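Local coordinates for protein neurotoxin (Clostridium botulinum, PDB 1ZB7) that cleaves synaptobrevins (VAMP1, VAMP2 and VAMP3) in the cytosol of host cells as the zinc endopeptidase light chain of botulinum neurotoxin type G, at residues I40-Y52 with D75-L89. Residues are numbered along the deposited sequence; the frame is centred on the assembly and turned at random.
Sequences IDRIWIVPERFTY and DPTYLKTDAEKDKFL
Asp75 meets Arg49 through its backbone: its O accepts from Arg49 NH1 at 2.9 Å, the oxygen lying 30° out of the guanidinium plane. Tyr78 N, closing the type I turn from Asp75 to Tyr78, reaches the same oxygen from the opposite face of its plane. A water takes hydrogen bonds from Asp75 N and Arg49 NH2. Tyr78 O lies at the edge of the guanidinium, in its plane, and accepts a second, straighter bond from Arg49 NH1 (3.0 Å, 161°). Bends at chi2 and chi3 curl the arginine so that Arg49 CD passes Leu79 CB at 3.9 Å while NH1 turns into the two carbonyls. Just past strand 158-161, Pro163 O and Gly164 O accept from Arg49 NE and NH2. Leu79 sends CD1 against the backbone of Glu48, and its own N donates to Glu84 OE2. Lys80 crosses Arg49 at about a right angle, CE beside CG; Lys80 NZ makes a weak bond to Pro76 O. Thr81 and Glu84 then form a capping box that starts the helix. One turn in, Lys85 lays its extended chain over the carbonyl of Pro47, the centre of an inverse gamma turn, with Lys85 CG 3.2 Å from Pro47 O, and Lys85 NZ forms a salt bridge with Glu48 OE2 (3.1 Å, a weak hydrogen bond). Phe88 brings CD2 to within 3.6 Å of Pro47 CB, while Ile45 CG2 comes to the ring edge at CE2. Leu89 CD1 rests on Ile45 CB at 4.0 Å. Residues 82-89, which open helix 82-99, thus run at 151° to strand 43-46, nearly antiparallel, as structural packing within the clostridial neurotoxin zinc protease domain, beside a strand set between 34-38 and 158-161 in the mixed sheet.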
loop_
_atom_site.group_PDB
_atom_site.type_symbol
_atom_site.label_atom_id
_atom_site.label_comp_id
_atom_site.label_asym_id
_atom_site.label_seq_id
_atom_site.Cartn_x
_atom_site.Cartn_y
_atom_site.Cartn_z
ATOM N N ILE A 40 19.776 -25.251 17.898
ATOM C CA ILE A 40 20.695 -24.153 18.149
ATOM C C ILE A 40 20.396 -23.793 19.575
ATOM O O ILE A 40 19.279 -23.968 20.032
ATOM C CB ILE A 40 20.427 -22.900 17.209
ATOM C CG1 ILE A 40 20.711 -23.226 15.750
ATOM C CG2 ILE A 40 21.400 -21.704 17.571
ATOM C CD1 ILE A 40 19.947 -22.366 14.620
ATOM N N ASP A 41 21.404 -23.342 20.330
ATOM C CA ASP A 41 21.098 -22.736 21.641
ATOM C C ASP A 41 19.914 -21.719 21.647
ATOM O O ASP A 41 19.848 -20.804 20.836
ATOM C CB ASP A 41 22.340 -22.148 22.265
ATOM C CG ASP A 41 23.364 -23.295 22.638
ATOM O OD1 ASP A 41 23.155 -24.102 23.683
ATOM O OD2 ASP A 41 24.304 -23.404 21.805
ATOM N N ARG A 42 18.995 -21.983 22.556
ATOM C CA ARG A 42 17.838 -21.192 22.801
ATOM C C ARG A 42 16.734 -21.235 21.708
ATOM O O ARG A 42 15.751 -20.581 21.849
ATOM C CB ARG A 42 18.302 -19.771 23.159
ATOM C CG ARG A 42 19.094 -19.875 24.499
ATOM C CD ARG A 42 19.039 -18.636 25.237
ATOM N NE ARG A 42 18.790 -18.846 26.666
ATOM C CZ ARG A 42 17.735 -18.403 27.390
ATOM N NH1 ARG A 42 16.611 -17.717 26.918
ATOM N NH2 ARG A 42 17.820 -18.673 28.672
ATOM N N ILE A 43 16.923 -22.096 20.715
ATOM C CA ILE A 43 16.026 -22.252 19.549
ATOM C C ILE A 43 15.580 -23.732 19.374
ATOM O O ILE A 43 16.402 -24.635 19.130
ATOM C CB ILE A 43 16.728 -21.765 18.257
ATOM C CG1 ILE A 43 17.265 -20.342 18.422
ATOM C CG2 ILE A 43 15.785 -21.881 17.112
ATOM C CD1 ILE A 43 17.934 -19.769 17.120
ATOM N N TRP A 44 14.285 -23.934 19.491
ATOM C CA TRP A 44 13.656 -25.211 19.549
ATOM C C TRP A 44 12.720 -25.384 18.325
ATOM O O TRP A 44 12.047 -24.445 17.932
ATOM C CB TRP A 44 12.826 -25.320 20.836
ATOM C CG TRP A 44 13.705 -25.329 22.046
ATOM C CD1 TRP A 44 14.262 -24.187 22.753
ATOM C CD2 TRP A 44 14.165 -26.461 22.764
ATOM N NE1 TRP A 44 14.955 -24.613 23.784
ATOM C CE2 TRP A 44 14.938 -25.973 23.856
ATOM C CE3 TRP A 44 13.993 -27.832 22.609
ATOM C CZ2 TRP A 44 15.573 -26.810 24.757
ATOM C CZ3 TRP A 44 14.655 -28.684 23.477
ATOM C CH2 TRP A 44 15.412 -28.178 24.563
ATOM N N ILE A 45 12.750 -26.583 17.723
ATOM C CA ILE A 45 11.752 -27.044 16.754
ATOM C C ILE A 45 10.771 -28.038 17.414
ATOM O O ILE A 45 11.136 -28.999 18.004
ATOM C CB ILE A 45 12.380 -27.716 15.554
ATOM C CG1 ILE A 45 13.527 -26.893 14.982
ATOM C CG2 ILE A 45 11.333 -28.020 14.499
ATOM C CD1 ILE A 45 13.185 -25.464 14.613
ATOM N N VAL A 46 9.516 -27.737 17.275
ATOM C CA VAL A 46 8.405 -28.553 17.702
ATOM C C VAL A 46 7.607 -28.943 16.433
ATOM O O VAL A 46 6.823 -28.156 15.923
ATOM C CB VAL A 46 7.499 -27.870 18.710
ATOM C CG1 VAL A 46 6.489 -28.836 19.268
ATOM C CG2 VAL A 46 8.305 -27.294 19.900
ATOM N N PRO A 47 7.863 -30.113 15.903
ATOM C CA PRO A 47 7.209 -30.563 14.635
ATOM C C PRO A 47 5.786 -31.056 14.831
ATOM O O PRO A 47 5.517 -32.204 14.670
ATOM C CB PRO A 47 8.136 -31.681 14.123
ATOM C CG PRO A 47 9.206 -31.762 15.026
ATOM C CD PRO A 47 8.840 -31.111 16.325
ATOM N N GLU A 48 4.910 -30.146 15.213
ATOM C CA GLU A 48 3.574 -30.467 15.478
ATOM C C GLU A 48 2.777 -29.283 14.966
ATOM O O GLU A 48 3.258 -28.175 14.881
ATOM C CB GLU A 48 3.251 -30.521 16.980
ATOM C CG GLU A 48 4.098 -31.381 17.864
ATOM C CD GLU A 48 3.543 -32.779 18.022
ATOM O OE1 GLU A 48 2.297 -32.877 17.920
ATOM O OE2 GLU A 48 4.366 -33.725 18.319
ATOM N N ARG A 49 1.511 -29.530 14.765
ATOM C CA ARG A 49 0.577 -28.478 14.477
ATOM C C ARG A 49 0.337 -27.653 15.729
ATOM O O ARG A 49 0.179 -28.189 16.778
ATOM C CB ARG A 49 -0.751 -29.060 13.921
ATOM C CG ARG A 49 -0.557 -29.941 12.691
ATOM C CD ARG A 49 -0.129 -29.183 11.439
ATOM N NE ARG A 49 -1.201 -28.323 10.942
ATOM C CZ ARG A 49 -2.221 -28.706 10.187
ATOM N NH1 ARG A 49 -2.272 -29.940 9.729
ATOM N NH2 ARG A 49 -3.149 -27.848 9.831
ATOM N N PHE A 50 0.262 -26.350 15.507
ATOM C CA PHE A 50 -0.165 -25.355 16.407
ATOM C C PHE A 50 -1.659 -25.257 16.624
ATOM O O PHE A 50 -2.395 -24.640 15.887
ATOM C CB PHE A 50 0.269 -24.003 15.890
ATOM C CG PHE A 50 0.020 -22.932 16.842
ATOM C CD1 PHE A 50 0.958 -22.676 17.862
ATOM C CD2 PHE A 50 -1.149 -22.194 16.797
ATOM C CE1 PHE A 50 0.743 -21.646 18.791
ATOM C CE2 PHE A 50 -1.376 -21.157 17.758
ATOM C CZ PHE A 50 -0.419 -20.908 18.753
ATOM N N THR A 51 -2.057 -25.702 17.769
ATOM C CA THR A 51 -3.419 -25.940 18.115
ATOM C C THR A 51 -4.006 -24.900 19.032
ATOM O O THR A 51 -5.213 -24.721 19.020
ATOM C CB THR A 51 -3.457 -27.333 18.742
ATOM O OG1 THR A 51 -3.976 -28.246 17.750
ATOM C CG2 THR A 51 -4.247 -27.366 20.077
ATOM N N TYR A 52 -3.171 -24.219 19.818
ATOM C CA TYR A 52 -3.668 -23.363 20.879
ATOM C C TYR A 52 -4.418 -22.177 20.290
ATOM O O TYR A 52 -5.347 -21.669 20.920
ATOM C CB TYR A 52 -2.513 -22.887 21.783
ATOM C CG TYR A 52 -2.807 -22.903 23.287
ATOM C CD1 TYR A 52 -2.859 -21.699 24.028
ATOM C CD2 TYR A 52 -3.013 -24.116 23.981
ATOM C CE1 TYR A 52 -3.124 -21.692 25.446
ATOM C CE2 TYR A 52 -3.273 -24.132 25.418
ATOM C CZ TYR A 52 -3.324 -22.912 26.146
ATOM O OH TYR A 52 -3.558 -22.897 27.534
ATOM N N ASP A 75 -4.933 -28.245 5.118
ATOM C CA ASP A 75 -4.469 -29.622 5.056
ATOM C C ASP A 75 -4.437 -30.245 6.432
ATOM O O ASP A 75 -3.374 -30.305 7.118
ATOM C CB ASP A 75 -3.091 -29.655 4.447
ATOM C CG ASP A 75 -2.729 -31.039 3.911
ATOM O OD1 ASP A 75 -3.643 -31.915 3.926
ATOM O OD2 ASP A 75 -1.516 -31.247 3.581
ATOM N N PRO A 76 -5.563 -30.780 6.870
ATOM C CA PRO A 76 -5.647 -31.393 8.185
ATOM C C PRO A 76 -4.679 -32.538 8.499
ATOM O O PRO A 76 -4.474 -32.879 9.626
ATOM C CB PRO A 76 -7.028 -31.969 8.212
ATOM C CG PRO A 76 -7.677 -31.542 7.081
ATOM C CD PRO A 76 -6.812 -30.840 6.153
ATOM N N THR A 77 -4.078 -33.071 7.486
ATOM C CA THR A 77 -3.278 -34.265 7.497
ATOM C C THR A 77 -1.814 -33.921 7.586
ATOM O O THR A 77 -0.991 -34.799 7.811
ATOM C CB THR A 77 -3.615 -34.953 6.176
ATOM O OG1 THR A 77 -4.291 -36.153 6.476
ATOM C CG2 THR A 77 -2.416 -35.162 5.198
ATOM N N TYR A 78 -1.469 -32.635 7.437
ATOM C CA TYR A 78 -0.072 -32.228 7.525
ATOM C C TYR A 78 0.397 -32.480 8.953
ATOM O O TYR A 78 -0.327 -32.239 9.911
ATOM C CB TYR A 78 0.082 -30.777 7.101
ATOM C CG TYR A 78 1.483 -30.261 7.009
ATOM C CD1 TYR A 78 2.356 -30.813 6.133
ATOM C CD2 TYR A 78 1.904 -29.133 7.766
ATOM C CE1 TYR A 78 3.632 -30.352 6.010
ATOM C CE2 TYR A 78 3.178 -28.635 7.644
ATOM C CZ TYR A 78 4.069 -29.250 6.789
ATOM O OH TYR A 78 5.378 -28.761 6.598
ATOM N N LEU A 79 1.617 -32.964 9.082
ATOM C CA LEU A 79 2.248 -33.297 10.372
ATOM C C LEU A 79 1.559 -34.272 11.323
ATOM O O LEU A 79 1.666 -34.111 12.530
ATOM C CB LEU A 79 2.568 -32.020 11.177
ATOM C CG LEU A 79 3.446 -31.012 10.509
ATOM C CD1 LEU A 79 3.862 -29.972 11.451
ATOM C CD2 LEU A 79 4.667 -31.673 9.929
ATOM N N LYS A 80 0.838 -35.245 10.821
ATOM C CA LYS A 80 0.214 -36.262 11.651
ATOM C C LYS A 80 1.021 -37.501 11.869
ATOM O O LYS A 80 0.865 -38.109 12.897
ATOM C CB LYS A 80 -1.102 -36.752 11.038
ATOM C CG LYS A 80 -2.099 -35.660 10.902
ATOM C CD LYS A 80 -2.271 -34.803 12.180
ATOM C CE LYS A 80 -2.242 -33.308 11.810
ATOM N NZ LYS A 80 -3.329 -32.646 12.499
ATOM N N THR A 81 1.784 -37.939 10.872
ATOM C CA THR A 81 2.627 -39.102 11.080
ATOM C C THR A 81 4.023 -38.693 11.508
ATOM O O THR A 81 4.496 -37.644 11.144
ATOM C CB THR A 81 2.740 -39.971 9.876
ATOM O OG1 THR A 81 3.666 -39.388 8.951
ATOM C CG2 THR A 81 1.431 -40.154 9.242
ATOM N N ASP A 82 4.646 -39.555 12.294
ATOM C CA ASP A 82 6.048 -39.476 12.623
ATOM C C ASP A 82 7.022 -39.298 11.457
ATOM O O ASP A 82 8.014 -38.538 11.601
ATOM C CB ASP A 82 6.415 -40.732 13.385
ATOM C CG ASP A 82 5.923 -40.690 14.835
ATOM O OD1 ASP A 82 5.163 -39.764 15.225
ATOM O OD2 ASP A 82 6.353 -41.556 15.621
ATOM N N ALA A 83 6.756 -39.974 10.317
ATOM C CA ALA A 83 7.581 -39.790 9.101
ATOM C C ALA A 83 7.551 -38.313 8.616
ATOM O O ALA A 83 8.570 -37.732 8.230
ATOM C CB ALA A 83 7.159 -40.740 7.963
ATOM N N GLU A 84 6.391 -37.703 8.678
ATOM C CA GLU A 84 6.256 -36.329 8.225
ATOM C C GLU A 84 6.846 -35.305 9.255
ATOM O O GLU A 84 7.321 -34.269 8.866
ATOM C CB GLU A 84 4.796 -36.023 8.076
ATOM C CG GLU A 84 3.924 -36.805 7.060
ATOM C CD GLU A 84 2.531 -36.103 7.140
ATOM O OE1 GLU A 84 1.642 -36.744 7.724
ATOM O OE2 GLU A 84 2.433 -34.811 6.803
ATOM N N LYS A 85 6.720 -35.588 10.545
ATOM C CA LYS A 85 7.404 -34.851 11.586
ATOM C C LYS A 85 8.896 -34.788 11.395
ATOM O O LYS A 85 9.498 -33.697 11.565
ATOM C CB LYS A 85 7.069 -35.403 12.983
ATOM C CG LYS A 85 5.566 -35.097 13.330
ATOM C CD LYS A 85 5.129 -35.653 14.651
ATOM C CE LYS A 85 3.632 -35.525 14.759
ATOM N NZ LYS A 85 3.152 -35.587 16.144
ATOM N N ASP A 86 9.459 -35.949 11.082
ATOM C CA ASP A 86 10.844 -36.106 10.761
ATOM C C ASP A 86 11.263 -35.298 9.548
ATOM O O ASP A 86 12.280 -34.628 9.568
ATOM C CB ASP A 86 11.192 -37.630 10.588
ATOM C CG ASP A 86 12.692 -37.888 10.423
ATOM O OD1 ASP A 86 13.503 -37.535 11.302
ATOM O OD2 ASP A 86 13.067 -38.404 9.398
ATOM N N LYS A 87 10.444 -35.313 8.526
ATOM C CA LYS A 87 10.675 -34.479 7.324
ATOM C C LYS A 87 10.631 -32.957 7.575
ATOM O O LYS A 87 11.505 -32.170 7.032
ATOM C CB LYS A 87 9.702 -34.871 6.200
ATOM C CG LYS A 87 9.987 -34.149 4.886
ATOM C CD LYS A 87 9.214 -34.668 3.641
ATOM C CE LYS A 87 9.616 -33.789 2.406
ATOM N NZ LYS A 87 9.322 -34.309 1.087
ATOM N N PHE A 88 9.622 -32.536 8.363
ATOM C CA PHE A 88 9.532 -31.139 8.842
ATOM C C PHE A 88 10.800 -30.678 9.633
ATOM O O PHE A 88 11.379 -29.645 9.334
ATOM C CB PHE A 88 8.322 -30.999 9.725
ATOM C CG PHE A 88 8.108 -29.606 10.277
ATOM C CD1 PHE A 88 7.273 -28.684 9.617
ATOM C CD2 PHE A 88 8.637 -29.241 11.476
ATOM C CE1 PHE A 88 7.017 -27.464 10.231
ATOM C CE2 PHE A 88 8.404 -28.006 12.029
ATOM C CZ PHE A 88 7.629 -27.110 11.360
ATOM N N LEU A 89 11.204 -31.484 10.619
ATOM C CA LEU A 89 12.408 -31.298 11.398
ATOM C C LEU A 89 13.731 -31.160 10.579
ATOM O O LEU A 89 14.505 -30.186 10.765
ATOM C CB LEU A 89 12.509 -32.428 12.361
ATOM C CG LEU A 89 13.649 -32.548 13.393
ATOM C CD1 LEU A 89 13.798 -31.259 14.212
ATOM C CD2 LEU A 89 13.314 -33.745 14.289
HETATM O O HOH W 1 -5.661 -27.784 8.005
#